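Local coordinates for phage-related protein (Bacillus cereus, PDB 4JG2), which is of unknown function but belongs to the Enc34 family of phage single-stranded-DNA-binding proteins, and so probably binds single-stranded DNA, at residues A[36-47]-A[153-164]; A[109-117]-A[123-131]. One frame throughout, in Å; residues are numbered along the deposited sequence.

Interaction 1: residues A[36-47]-A[153-164]; sequences TKVVTSVNTRLS and YSGCYARVSLNF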
# COMPACT_ATOMS: atom_id res chain seq x y z
N THR A 36 -3.10 12.60 5.19
CA THR A 36 -2.68 11.76 4.09
C THR A 36 -2.27 10.33 4.52
O THR A 36 -1.91 9.52 3.67
CB THR A 36 -1.53 12.44 3.32
OG1 THR A 36 -0.41 12.66 4.20
CG2 THR A 36 -1.96 13.72 2.68
N LYS A 37 -2.39 10.04 5.80
CA LYS A 37 -2.04 8.74 6.36
C LYS A 37 -3.30 7.92 6.64
O LYS A 37 -4.25 8.48 7.25
CB LYS A 37 -1.22 8.92 7.64
CG LYS A 37 -0.80 7.67 8.30
CD LYS A 37 0.01 7.99 9.57
CE LYS A 37 0.22 6.72 10.37
NZ LYS A 37 0.73 7.05 11.74
N VAL A 38 -3.32 6.67 6.22
CA VAL A 38 -4.44 5.74 6.47
C VAL A 38 -3.88 4.43 6.95
O VAL A 38 -2.94 3.90 6.35
CB VAL A 38 -5.25 5.47 5.20
CG1 VAL A 38 -6.39 4.43 5.49
CG2 VAL A 38 -5.80 6.76 4.61
N VAL A 39 -4.45 3.88 8.00
CA VAL A 39 -4.12 2.52 8.45
C VAL A 39 -5.28 1.62 8.07
O VAL A 39 -6.42 1.84 8.52
CB VAL A 39 -3.79 2.46 9.95
CG1 VAL A 39 -3.28 1.09 10.35
CG2 VAL A 39 -2.73 3.46 10.31
N THR A 40 -5.03 0.63 7.22
CA THR A 40 -6.10 -0.26 6.71
C THR A 40 -6.61 -1.20 7.79
O THR A 40 -6.03 -1.29 8.89
CB THR A 40 -5.65 -1.00 5.45
OG1 THR A 40 -4.68 -1.96 5.83
CG2 THR A 40 -5.04 -0.07 4.41
N SER A 41 -7.70 -1.89 7.45
CA SER A 41 -8.39 -2.74 8.43
C SER A 41 -7.74 -4.06 8.67
O SER A 41 -6.91 -4.55 7.87
CB SER A 41 -9.88 -2.96 8.03
OG SER A 41 -9.95 -4.08 7.19
N VAL A 42 -8.20 -4.75 9.69
CA VAL A 42 -7.76 -6.13 9.94
C VAL A 42 -8.13 -7.13 8.84
O VAL A 42 -7.64 -8.25 8.83
CB VAL A 42 -8.29 -6.66 11.30
CG1 VAL A 42 -7.69 -5.86 12.43
CG2 VAL A 42 -9.81 -6.69 11.39
N ASN A 43 -9.04 -6.70 7.92
CA ASN A 43 -9.47 -7.59 6.80
C ASN A 43 -8.72 -7.36 5.52
O ASN A 43 -9.01 -7.96 4.50
CB ASN A 43 -10.97 -7.45 6.59
CG ASN A 43 -11.72 -7.83 7.82
OD1 ASN A 43 -11.54 -8.91 8.35
ND2 ASN A 43 -12.46 -6.93 8.30
N THR A 44 -7.65 -6.57 5.61
CA THR A 44 -6.77 -6.30 4.46
C THR A 44 -5.93 -7.55 4.16
O THR A 44 -5.39 -8.17 5.09
CB THR A 44 -5.75 -5.21 4.82
OG1 THR A 44 -6.45 -4.06 5.25
CG2 THR A 44 -4.85 -4.92 3.72
N ARG A 45 -5.86 -7.95 2.90
CA ARG A 45 -5.04 -9.10 2.50
C ARG A 45 -3.80 -8.61 1.74
O ARG A 45 -3.87 -7.61 1.02
CB ARG A 45 -5.85 -10.08 1.64
CG ARG A 45 -5.25 -11.45 1.55
CD ARG A 45 -6.14 -12.41 0.78
NE ARG A 45 -5.60 -13.78 0.78
CZ ARG A 45 -5.98 -14.73 -0.04
NH1 ARG A 45 -6.94 -14.47 -0.93
NH2 ARG A 45 -5.47 -15.93 -0.00
N LEU A 46 -2.67 -9.29 1.91
CA LEU A 46 -1.43 -8.91 1.23
C LEU A 46 -1.25 -9.73 -0.02
O LEU A 46 -1.32 -10.98 -0.00
CB LEU A 46 -0.23 -9.11 2.16
CG LEU A 46 -0.34 -8.48 3.53
CD1 LEU A 46 0.95 -8.63 4.28
CD2 LEU A 46 -0.73 -7.01 3.46
N SER A 47 -0.94 -9.06 -1.14
CA SER A 47 -0.59 -9.69 -2.39
C SER A 47 0.79 -9.20 -2.82
O SER A 47 1.14 -8.03 -2.60
CB SER A 47 -1.64 -9.33 -3.47
OG SER A 47 -1.26 -9.59 -4.80
N TYR A 153 3.55 -13.25 4.72
CA TYR A 153 3.71 -13.80 3.37
C TYR A 153 2.52 -13.39 2.53
O TYR A 153 1.48 -13.01 3.08
CB TYR A 153 3.82 -15.36 3.44
CG TYR A 153 2.69 -15.99 4.21
CD1 TYR A 153 2.76 -16.09 5.60
CD2 TYR A 153 1.50 -16.33 3.58
CE1 TYR A 153 1.68 -16.55 6.33
CE2 TYR A 153 0.42 -16.76 4.33
CZ TYR A 153 0.51 -16.83 5.70
OH TYR A 153 -0.60 -17.19 6.44
N SER A 154 2.65 -13.44 1.21
CA SER A 154 1.55 -13.16 0.31
C SER A 154 0.39 -14.10 0.63
O SER A 154 0.56 -15.32 0.58
CB SER A 154 1.97 -13.35 -1.11
OG SER A 154 3.07 -12.51 -1.44
N GLY A 155 -0.78 -13.52 0.88
CA GLY A 155 -1.98 -14.25 1.18
C GLY A 155 -2.49 -14.03 2.60
O GLY A 155 -3.66 -14.33 2.89
N CYS A 156 -1.62 -13.62 3.54
CA CYS A 156 -2.04 -13.40 4.92
C CYS A 156 -2.78 -12.04 5.01
O CYS A 156 -2.72 -11.20 4.12
CB CYS A 156 -0.86 -13.42 5.90
SG CYS A 156 0.15 -11.89 5.93
N TYR A 157 -3.44 -11.86 6.16
CA TYR A 157 -4.22 -10.67 6.51
C TYR A 157 -3.44 -9.83 7.50
O TYR A 157 -2.92 -10.36 8.51
CB TYR A 157 -5.59 -11.06 7.09
CG TYR A 157 -6.42 -11.79 6.03
CD1 TYR A 157 -7.24 -11.13 5.18
CD2 TYR A 157 -6.36 -13.15 5.90
CE1 TYR A 157 -7.98 -11.74 4.21
CE2 TYR A 157 -7.10 -13.83 4.92
CZ TYR A 157 -7.91 -13.11 4.08
OH TYR A 157 -8.56 -13.74 3.08
N ALA A 158 -3.31 -8.53 7.23
CA ALA A 158 -2.51 -7.65 8.02
C ALA A 158 -3.00 -6.22 7.83
O ALA A 158 -3.31 -5.82 6.69
CB ALA A 158 -1.05 -7.71 7.60
N ARG A 159 -2.99 -5.42 8.92
CA ARG A 159 -3.19 -3.98 8.76
C ARG A 159 -1.93 -3.36 8.13
O ARG A 159 -0.81 -3.78 8.47
CB ARG A 159 -3.43 -3.26 10.11
CG ARG A 159 -4.62 -3.83 10.92
CD ARG A 159 -4.95 -2.93 12.12
NE ARG A 159 -5.59 -1.77 11.56
CZ ARG A 159 -5.73 -0.60 12.16
NH1 ARG A 159 -5.32 -0.42 13.40
NH2 ARG A 159 -6.37 0.37 11.48
N VAL A 160 -2.10 -2.36 7.27
CA VAL A 160 -0.98 -1.69 6.63
C VAL A 160 -1.13 -0.19 6.77
O VAL A 160 -2.23 0.34 6.52
CB VAL A 160 -0.86 -2.08 5.15
CG1 VAL A 160 0.40 -1.45 4.54
CG2 VAL A 160 -0.86 -3.60 4.95
N SER A 161 -0.04 0.47 7.15
CA SER A 161 -0.02 1.91 7.22
C SER A 161 0.39 2.42 5.82
O SER A 161 1.32 1.89 5.20
CB SER A 161 0.98 2.37 8.27
OG SER A 161 0.95 3.77 8.40
N LEU A 162 -0.36 3.39 5.34
CA LEU A 162 -0.18 3.98 4.04
C LEU A 162 -0.10 5.48 4.09
O LEU A 162 -0.82 6.10 4.88
CB LEU A 162 -1.41 3.64 3.17
CG LEU A 162 -1.77 2.16 2.99
CD1 LEU A 162 -3.06 2.05 2.17
CD2 LEU A 162 -0.63 1.33 2.38
N ASN A 163 0.75 6.09 3.28
CA ASN A 163 0.77 7.54 3.18
C ASN A 163 0.67 7.87 1.72
O ASN A 163 1.33 7.32 0.86
CB ASN A 163 1.99 8.27 3.82
CG ASN A 163 1.82 9.84 3.89
OD1 ASN A 163 1.27 10.41 4.89
ND2 ASN A 163 2.36 10.54 2.86
N PHE A 164 -0.21 8.79 1.44
CA PHE A 164 -0.45 9.22 0.07
C PHE A 164 0.20 10.55 -0.20
O PHE A 164 0.15 11.44 0.64
CB PHE A 164 -1.98 9.29 -0.14
CG PHE A 164 -2.64 7.92 -0.04
CD1 PHE A 164 -3.13 7.40 1.16
CD2 PHE A 164 -2.68 7.10 -1.13
CE1 PHE A 164 -3.69 6.14 1.23
CE2 PHE A 164 -3.22 5.83 -1.08
CZ PHE A 164 -3.71 5.37 0.12
O HOH W 1 1.77 13.17 2.09
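The Tyr157 ring carries Arg45 CG over one face, 4.1 Å from its centroid, a CH-pi contact placed toward the rim. The guanidinium of Arg45 lies almost parallel to the ring, 11° between planes, with Tyr157 OH over one of its faces. Asn43 O lies at the ring edge. Arg186 makes a cation-pi contact with the same ring. Extended from CG, Arg45 brings NE to Gly155 O at 2.9 Å, in the guanidinium plane and nearly straight. Arg45 NH2 goes on to Glu189 O.

The Arg159 guanidinium has Val39 CG1 over one face, 3.4 Å from Arg159 NH2. At its edge, Arg159 NE donates to Thr40 O at 2.7 Å. A bend at chi3 (73°) turns the group back to this carbonyl. Arg159 NH2 adds weak bonds to Thr40 O and Val39 O.

Thr40 OG1 accepts from Val160 N at 3.0 Å and bonds to Thr44 OG1. Thr44 OG1 in turn reaches Ser41 O, which also accepts from Thr44 N, closing the type I turn 41-44. On the buried side Leu46 divides its methyls: CD1 meets Cys156 SG and Ala158 CB, while CD2 meets Val160 CG2 at 3.7 Å. At the far end one water joins Thr36 OG1, Asn163 ND2 and Phe164 O.

Strand 37-39 pairs antiparallel with 157-164. After the turn, strand 45-47 crosses the same strand at 90°. The long strand, part of one sheet, thus bridges at Tyr157 to Arg45 on an outer strand of the other. This is consistent with a barrel-like OB fold, as in many single-stranded-DNA-binding proteins.

Interaction 2: residues A[109-117]-A[123-131]; sequences PLRDGDVER and KGHYFVNAN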
# COMPACT_ATOMS: atom_id res chain seq x y z
N PRO A 109 -4.37 6.13 -6.90
CA PRO A 109 -3.89 4.87 -6.34
C PRO A 109 -4.91 3.79 -6.01
O PRO A 109 -4.56 2.61 -5.94
CB PRO A 109 -3.11 5.31 -5.08
CG PRO A 109 -3.91 6.51 -4.63
CD PRO A 109 -4.21 7.23 -5.93
N LEU A 110 -6.18 4.17 -5.77
CA LEU A 110 -7.17 3.12 -5.41
C LEU A 110 -7.68 2.46 -6.67
O LEU A 110 -8.47 3.05 -7.42
CB LEU A 110 -8.29 3.74 -4.59
CG LEU A 110 -9.25 2.73 -4.00
CD1 LEU A 110 -8.64 1.99 -2.83
CD2 LEU A 110 -10.53 3.42 -3.59
N ARG A 111 -7.25 1.24 -6.92
CA ARG A 111 -7.55 0.49 -8.15
C ARG A 111 -8.62 -0.54 -7.88
O ARG A 111 -8.82 -0.99 -6.76
CB ARG A 111 -6.26 -0.19 -8.63
CG ARG A 111 -5.04 0.69 -8.75
CD ARG A 111 -5.29 2.00 -9.41
NE ARG A 111 -5.81 1.87 -10.74
CZ ARG A 111 -5.91 2.86 -11.61
NH1 ARG A 111 -5.50 4.07 -11.26
NH2 ARG A 111 -6.37 2.64 -12.80
N ASP A 112 -9.34 -0.95 -8.94
CA ASP A 112 -10.49 -1.80 -8.82
C ASP A 112 -10.11 -3.25 -9.19
O ASP A 112 -9.89 -3.54 -10.36
CB ASP A 112 -11.62 -1.28 -9.72
CG ASP A 112 -12.94 -1.96 -9.49
OD1 ASP A 112 -12.94 -3.12 -9.09
OD2 ASP A 112 -14.00 -1.39 -9.81
N GLY A 113 -10.06 -4.14 -8.20
CA GLY A 113 -9.70 -5.52 -8.42
C GLY A 113 -10.64 -6.32 -9.26
O GLY A 113 -10.24 -7.30 -9.84
N ASP A 114 -11.91 -5.91 -9.32
CA ASP A 114 -12.88 -6.64 -10.13
C ASP A 114 -12.74 -6.40 -11.61
O ASP A 114 -13.04 -7.29 -12.40
CB ASP A 114 -14.30 -6.29 -9.74
CG ASP A 114 -14.69 -6.86 -8.39
OD1 ASP A 114 -14.54 -8.07 -8.29
OD2 ASP A 114 -15.19 -6.12 -7.52
N VAL A 115 -12.27 -5.23 -11.99
CA VAL A 115 -12.23 -4.90 -13.40
C VAL A 115 -10.81 -4.70 -13.95
O VAL A 115 -10.64 -4.86 -15.14
CB VAL A 115 -13.30 -3.79 -13.72
CG1 VAL A 115 -14.74 -4.21 -13.38
CG2 VAL A 115 -13.00 -2.53 -13.03
N GLU A 116 -9.82 -4.38 -13.13
CA GLU A 116 -8.46 -4.15 -13.62
C GLU A 116 -7.53 -5.37 -13.54
O GLU A 116 -6.38 -5.32 -13.98
CB GLU A 116 -7.81 -2.97 -12.91
CG GLU A 116 -8.63 -1.70 -12.99
CD GLU A 116 -7.89 -0.56 -12.36
OE1 GLU A 116 -6.76 -0.26 -12.83
OE2 GLU A 116 -8.42 0.11 -11.48
N ARG A 117 -8.05 -6.43 -12.93
CA ARG A 117 -7.32 -7.69 -12.78
C ARG A 117 -8.24 -8.87 -13.09
O ARG A 117 -9.46 -8.75 -13.07
CB ARG A 117 -6.75 -7.83 -11.37
CG ARG A 117 -5.69 -6.79 -10.99
CD ARG A 117 -4.44 -6.87 -11.87
NE ARG A 117 -3.37 -6.00 -11.38
CZ ARG A 117 -3.15 -4.78 -11.84
NH1 ARG A 117 -3.95 -4.28 -12.79
NH2 ARG A 117 -2.16 -4.04 -11.37
N LYS A 123 -10.96 -10.29 -6.64
CA LYS A 123 -12.42 -10.11 -6.78
C LYS A 123 -12.98 -9.55 -5.47
O LYS A 123 -12.58 -9.99 -4.37
CB LYS A 123 -13.11 -11.40 -7.18
CG LYS A 123 -12.65 -11.95 -8.53
CD LYS A 123 -12.76 -10.96 -9.71
CE LYS A 123 -12.32 -11.55 -11.10
NZ LYS A 123 -12.16 -10.43 -12.09
N GLY A 124 -13.92 -8.59 -5.57
CA GLY A 124 -14.49 -8.02 -4.40
C GLY A 124 -13.57 -7.11 -3.60
O GLY A 124 -13.94 -6.76 -2.47
N HIS A 125 -12.47 -6.68 -4.18
CA HIS A 125 -11.52 -5.81 -3.54
C HIS A 125 -11.10 -4.66 -4.40
O HIS A 125 -11.04 -4.77 -5.63
CB HIS A 125 -10.22 -6.61 -3.18
CG HIS A 125 -10.41 -7.62 -2.10
ND1 HIS A 125 -11.08 -8.80 -2.28
CD2 HIS A 125 -10.03 -7.63 -0.79
CE1 HIS A 125 -11.11 -9.46 -1.15
NE2 HIS A 125 -10.47 -8.79 -0.23
N TYR A 126 -10.79 -3.56 -3.74
CA TYR A 126 -9.94 -2.52 -4.30
C TYR A 126 -8.49 -2.94 -3.95
O TYR A 126 -8.26 -3.78 -3.06
CB TYR A 126 -10.21 -1.16 -3.71
CG TYR A 126 -11.57 -0.57 -4.13
CD1 TYR A 126 -11.74 -0.04 -5.40
CD2 TYR A 126 -12.63 -0.51 -3.26
CE1 TYR A 126 -12.91 0.53 -5.82
CE2 TYR A 126 -13.84 0.05 -3.63
CZ TYR A 126 -13.98 0.56 -4.92
OH TYR A 126 -15.18 1.13 -5.31
N PHE A 127 -7.51 -2.32 -4.59
CA PHE A 127 -6.14 -2.55 -4.24
C PHE A 127 -5.34 -1.29 -4.38
O PHE A 127 -5.62 -0.42 -5.23
CB PHE A 127 -5.50 -3.72 -5.07
CG PHE A 127 -5.34 -3.52 -6.53
CD1 PHE A 127 -4.12 -3.14 -7.11
CD2 PHE A 127 -6.41 -3.75 -7.38
CE1 PHE A 127 -3.99 -3.07 -8.46
CE2 PHE A 127 -6.24 -3.67 -8.76
CZ PHE A 127 -5.03 -3.31 -9.31
N VAL A 128 -4.26 -1.22 -3.61
CA VAL A 128 -3.31 -0.11 -3.71
C VAL A 128 -1.92 -0.79 -3.77
O VAL A 128 -1.68 -1.81 -3.11
CB VAL A 128 -3.41 0.87 -2.52
CG1 VAL A 128 -4.87 1.22 -2.22
CG2 VAL A 128 -2.79 0.34 -1.27
N ASN A 129 -1.08 -0.26 -4.66
CA ASN A 129 0.30 -0.66 -4.80
C ASN A 129 1.14 0.30 -3.94
O ASN A 129 1.35 1.45 -4.35
CB ASN A 129 0.73 -0.69 -6.23
CG ASN A 129 0.00 -1.74 -7.04
OD1 ASN A 129 -0.41 -2.78 -6.54
ND2 ASN A 129 -0.18 -1.44 -8.28
N ALA A 130 1.59 -0.13 -2.79
CA ALA A 130 2.36 0.67 -1.87
C ALA A 130 3.85 0.30 -1.94
O ALA A 130 4.18 -0.87 -2.08
CB ALA A 130 1.87 0.52 -0.44
N ASN A 131 4.73 1.28 -1.84
CA ASN A 131 6.19 0.97 -1.89
C ASN A 131 6.98 1.96 -1.06
O ASN A 131 6.48 3.05 -0.66
CB ASN A 131 6.65 0.83 -3.33
CG ASN A 131 6.59 2.12 -4.12
OD1 ASN A 131 7.04 3.17 -3.65
ND2 ASN A 131 6.03 2.03 -5.32
O HOH W 2 -2.02 1.82 -6.46
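Phe127 is held between two arginines. Arg111 CB sits over the centre of the ring, 3.5 Å from the Phe127 centroid, a CH-pi contact. The ring also presents CZ to the face of the Arg117 guanidinium, 3.5 Å from Arg117 CZ. These two planes are 57° apart. Phe127 chi1 (66°) sets CG between its backbone N and carbonyl carbon and swings the ring across to the 109-117 side. Leu110 works on Tyr126: CD2 lies over the ring face, and CD1 meets Tyr126 CB at 3.6 Å.

Arg111 and Phe127 form an antiparallel hydrogen-bonded pair. Gly113 N donates to His125 O at 2.8 Å. Asp114 OD1 accepts from Gly124 N at 2.8 Å, on the syn side but well out of the carboxylate plane. A water links Pro109 O to Asn129 N.

A second shell fixes these groups. Glu116 OE1 takes both NE and NH2 of Arg111 in a side-on salt bridge, and Glu116 OE2 accepts from Asp112 N. Arg111 NH1 donates to Leu108 O. Arg117 NH1 is held by Glu116 O at 2.9 Å. Asp112 OD1 closes an Asx turn onto Asp114 N. Lys72 forms salt bridges with Asp112 and Asp114.

Strand 111-112 is one of the two outermost strands of its sheet within this chain, beside strand 125-132. Helix 75-96 packs on Pro109, Leu110 and Tyr126, while Pro109 and Val128 reach strand 157-169.

How the interactions relate
Interaction 2 is nested within the chain loop that interaction 1 closes. Their centres are about 12 Å apart, and they touch: Phe164 packs on Pro109, and Leu162 on Val128 and Ala130. Interaction 1 is the more buried, with an apolar side built from Leu46, Ala158 and Val160 and polar groups that mostly bind backbone carbonyls. Interaction 2 is a surface contact, richer in charge, with salt bridges inside 109-117 and to Lys72, and the Arg117 guanidinium against Phe127. Both reach the four-stranded antiparallel sheet: strand 45-50 is one outermost strand and 111-112 the other. Helix 75-96 touches both, through Val38 and Phe164 in interaction 1.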